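Local structure of DNA polymerase (Pyrobaculum calidifontis, 5MDN) at residues Ser422-Tyr425 / Pro426-Met430; Phe537-Ala540 / Ile541-Val545. The protein probably catalyses template-directed DNA synthesis from deoxyribonucleoside triphosphates, releasing diphosphate, as a family B DNA polymerase. All blocks are in the same frame, centred on the assembly; numbering follows the deposited sequence.

In the fold
Interactions 1 and 2 are local contacts within two neighbouring helices of the polymerase region, 424-431 and 528-551, and their centres lie 12 Å apart. They meet through apolar side chains: Met424 SD of interaction 1 lies 3.4 Å from Ile541 CD1 of interaction 2, and Met424 CE lies 3.7 Å from Ala538 CB. Ile428 adds a second point of packing, against the backbone of Phe537 and Ala538. The modelled magnesium site of Asp7 and Asp363 is remote from both contacts. Residues 422-428 belong to the segment that begins at Asp420 and matches motif A of family B polymerases, which places interaction 1 in the palm, with interaction 2 packed behind it.

Interaction 1. Residues Ser422-Tyr425 / Pro426-Met430; sequences SSMY and PNIMM
The backbone amide of Ile428 bonds to Met424 O with an N-to-O separation of 2.9 Å and an N-H...O angle of 164°. One residue on, Met429 N reaches Tyr425 O at 3.0 Å. Both are i to i+4 bonds of one helix. Pro426, in contrast, brings a nitrogen without a hydrogen: its CD lies 3.6 Å from Ser422 O, and Pro426 has no N-H to donate there. On the buried side of the turn, facing helix 528-551, Met424 and Ile428 run side by side in the same direction, with Met424 CG 3.9 Å from Ile428 CD1. With its CG trans to the backbone N (chi1 -179°), Met424 then bends at chi3, and CE comes to rest 4.2 Å above the plane of the Tyr425 ring, displaced toward the rim. Met429 also bends at its thioether, chi3 -72°, which folds CE back over the Tyr425 carbonyl, with Tyr425 CB 4.4 Å from Met429 CE. Elsewhere the Tyr425 ring stacks with Tyr515 and its hydroxyl makes a weak hydrogen bond to Thr561 O, while Asn427 ND2 bonds to Gly584 O. The sequence Ser-Ser-Met-Tyr-Pro is that of family B motif A, whose tyrosine in relatives lies against the sugar of the incoming nucleotide. Met424 CE over one ring face and the stack with Tyr515 thus restrain the Tyr425 ring, and the phenol end adds a weak bond to Thr561 O, an arrangement consistent with a ring kept in a fixed orientation.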
# COMPACT_ATOMS: atom_id res chain seq x y z
N SER A 422 -8.77 6.28 -16.46
CA SER A 422 -7.98 5.09 -16.16
C SER A 422 -8.49 3.85 -16.90
O SER A 422 -7.69 2.97 -17.24
CB SER A 422 -7.98 4.83 -14.66
OG SER A 422 -7.27 5.85 -13.97
N SER A 423 -9.80 3.77 -17.17
CA SER A 423 -10.34 2.63 -17.91
C SER A 423 -9.92 2.63 -19.37
O SER A 423 -10.24 1.67 -20.09
CB SER A 423 -11.86 2.62 -17.81
OG SER A 423 -12.29 2.62 -16.45
N MET A 424 -9.24 3.68 -19.83
CA MET A 424 -8.78 3.74 -21.22
C MET A 424 -7.78 2.63 -21.54
O MET A 424 -7.82 2.05 -22.63
CB MET A 424 -8.16 5.11 -21.48
CG MET A 424 -7.64 5.35 -22.88
SD MET A 424 -7.26 7.10 -23.07
CE MET A 424 -5.83 7.23 -22.01
N TYR A 425 -6.89 2.32 -20.60
CA TYR A 425 -5.76 1.43 -20.87
C TYR A 425 -6.19 -0.02 -21.09
O TYR A 425 -5.68 -0.67 -22.01
CB TYR A 425 -4.74 1.52 -19.73
CG TYR A 425 -4.16 2.90 -19.60
CD1 TYR A 425 -3.20 3.35 -20.50
CD2 TYR A 425 -4.59 3.76 -18.60
CE1 TYR A 425 -2.67 4.61 -20.39
CE2 TYR A 425 -4.06 5.02 -18.48
CZ TYR A 425 -3.11 5.44 -19.38
OH TYR A 425 -2.58 6.70 -19.26
N PRO A 426 -7.10 -0.59 -20.28
CA PRO A 426 -7.63 -1.92 -20.65
C PRO A 426 -8.31 -1.92 -22.00
O PRO A 426 -8.12 -2.86 -22.78
CB PRO A 426 -8.61 -2.23 -19.51
CG PRO A 426 -8.10 -1.45 -18.35
CD PRO A 426 -7.57 -0.18 -18.94
N ASN A 427 -9.11 -0.89 -22.30
CA ASN A 427 -9.75 -0.78 -23.61
C ASN A 427 -8.72 -0.83 -24.73
O ASN A 427 -8.87 -1.60 -25.69
CB ASN A 427 -10.55 0.52 -23.69
CG ASN A 427 -12.05 0.29 -23.61
OD1 ASN A 427 -12.53 -0.46 -22.76
ND2 ASN A 427 -12.79 0.92 -24.51
N ILE A 428 -7.68 -0.00 -24.64
CA ILE A 428 -6.63 0.02 -25.66
C ILE A 428 -6.01 -1.37 -25.83
O ILE A 428 -5.83 -1.86 -26.95
CB ILE A 428 -5.57 1.08 -25.31
CG1 ILE A 428 -6.00 2.44 -25.85
CG2 ILE A 428 -4.21 0.69 -25.88
CD1 ILE A 428 -5.20 3.58 -25.28
N MET A 429 -5.67 -2.02 -24.71
CA MET A 429 -4.98 -3.30 -24.79
C MET A 429 -5.89 -4.42 -25.27
O MET A 429 -5.42 -5.36 -25.91
CB MET A 429 -4.37 -3.63 -23.43
CG MET A 429 -3.18 -2.74 -23.07
SD MET A 429 -2.37 -3.20 -21.53
CE MET A 429 -3.59 -2.67 -20.33
N MET A 430 -7.19 -4.35 -24.95
CA MET A 430 -8.11 -5.36 -25.45
C MET A 430 -8.46 -5.12 -26.92
O MET A 430 -8.40 -6.04 -27.73
CB MET A 430 -9.39 -5.40 -24.60
CG MET A 430 -9.21 -6.02 -23.22
SD MET A 430 -10.69 -5.93 -22.20
CE MET A 430 -10.94 -4.16 -22.08

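Interaction 2. Residues Phe537-Ala540 / Ile541-Val545; sequences FARA and ILLDV
Arg539 and Leu543 lie alongside one another on the helix surface, pointing the same way, with Arg539 CG 3.8 Å from Leu543 CD1. The contact uses only the aliphatic root of the arginine: its CG stands opposite the backbone N (chi1 179°), and the chain turns at chi3 beyond this point. Leu543 also touches Val405 of strand 404-406. Around the helix, Ile541 is oriented differently. As modelled, with CG1 between the backbone N and the carbonyl carbon (chi1 85°), its CD1 lies near the carbonyl oxygens of Phe537 and Ala538, 3.3 Å from Ala538 O. Leu542 lies across the same Ala538 carbonyl, with CG 3.4 Å from Ala538 O. Cutting Ile541 back to an alanine removes CG1, CG2 and CD1, and Met424 of helix 424-431 would probably lose part of its packing on this helix, with a gap opening toward His583. Backbone bonds carry the turn: Leu543 N to Arg539 O is 3.2 Å and almost straight at 173°, Leu542 N to Ala538 O is also 3.2 Å, and those of Ile541 and Asp544 are weak. Asp544 sends its carboxylate away from this turn, where OD1 hydrogen-bonds to Tyr578 OH. Phe537 points away from this turn into the protein, its ring stacking with Tyr432. The result is an amphipathic helix: Ala538 and Ile541 meet helix 424-431, Ile541 and Asp544 touch His583 of helix 572-583, and Leu542 packs on Val405 and Phe421. Arg539, Ala540 and Leu543 lie on the exposed side, giving the helix one buried and one solvent-facing side against the palm sheet of the family B polymerase.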
# COMPACT_ATOMS: atom_id res chain seq x y z
N PHE A 537 -1.18 4.89 -28.46
CA PHE A 537 -2.62 4.83 -28.62
C PHE A 537 -3.32 5.77 -27.64
O PHE A 537 -4.28 6.46 -28.00
CB PHE A 537 -3.13 3.40 -28.44
CG PHE A 537 -3.08 2.57 -29.70
CD1 PHE A 537 -3.97 2.80 -30.74
CD2 PHE A 537 -2.16 1.55 -29.83
CE1 PHE A 537 -3.93 2.04 -31.89
CE2 PHE A 537 -2.11 0.78 -30.98
CZ PHE A 537 -3.00 1.02 -32.01
N ALA A 538 -2.84 5.81 -26.40
CA ALA A 538 -3.46 6.64 -25.37
C ALA A 538 -3.32 8.12 -25.70
O ALA A 538 -4.28 8.89 -25.57
CB ALA A 538 -2.86 6.34 -24.00
N ARG A 539 -2.12 8.55 -26.10
CA ARG A 539 -1.90 9.95 -26.43
C ARG A 539 -2.76 10.38 -27.61
O ARG A 539 -3.29 11.50 -27.63
CB ARG A 539 -0.42 10.19 -26.72
CG ARG A 539 -0.08 11.62 -27.10
CD ARG A 539 1.40 11.76 -27.45
NE ARG A 539 2.26 11.42 -26.32
CZ ARG A 539 2.65 12.29 -25.39
NH1 ARG A 539 2.25 13.56 -25.45
NH2 ARG A 539 3.43 11.90 -24.40
N ALA A 540 -2.92 9.51 -28.61
CA ALA A 540 -3.61 9.89 -29.84
C ALA A 540 -5.07 10.24 -29.60
O ALA A 540 -5.57 11.24 -30.12
CB ALA A 540 -3.49 8.77 -30.87
N ILE A 541 -5.78 9.44 -28.80
CA ILE A 541 -7.20 9.69 -28.58
C ILE A 541 -7.46 10.69 -27.47
O ILE A 541 -8.58 11.20 -27.36
CB ILE A 541 -8.00 8.40 -28.29
CG1 ILE A 541 -7.93 8.03 -26.80
CG2 ILE A 541 -7.49 7.25 -29.16
CD1 ILE A 541 -6.84 7.06 -26.46
N LEU A 542 -6.46 11.00 -26.64
CA LEU A 542 -6.59 12.13 -25.72
C LEU A 542 -6.61 13.45 -26.48
O LEU A 542 -7.45 14.31 -26.23
CB LEU A 542 -5.46 12.11 -24.69
CG LEU A 542 -5.65 11.23 -23.46
CD1 LEU A 542 -4.40 11.28 -22.59
CD2 LEU A 542 -6.87 11.65 -22.67
N LEU A 543 -5.68 13.61 -27.43
CA LEU A 543 -5.68 14.80 -28.29
C LEU A 543 -7.00 14.93 -29.05
O LEU A 543 -7.43 16.05 -29.35
CB LEU A 543 -4.50 14.75 -29.26
CG LEU A 543 -3.18 15.37 -28.79
CD1 LEU A 543 -2.50 14.53 -27.73
CD2 LEU A 543 -2.25 15.58 -29.98
N ASP A 544 -7.64 13.81 -29.37
CA ASP A 544 -8.95 13.86 -30.00
C ASP A 544 -9.99 14.42 -29.03
O ASP A 544 -10.84 15.23 -29.42
CB ASP A 544 -9.36 12.48 -30.50
CG ASP A 544 -10.76 12.45 -31.09
OD1 ASP A 544 -11.74 12.44 -30.32
OD2 ASP A 544 -10.88 12.44 -32.34
N VAL A 545 -9.95 13.98 -27.77
CA VAL A 545 -10.97 14.40 -26.81
C VAL A 545 -10.75 15.85 -26.37
O VAL A 545 -11.71 16.55 -26.03
CB VAL A 545 -10.98 13.43 -25.61
CG1 VAL A 545 -11.95 13.89 -24.53
CG2 VAL A 545 -11.35 12.03 -26.08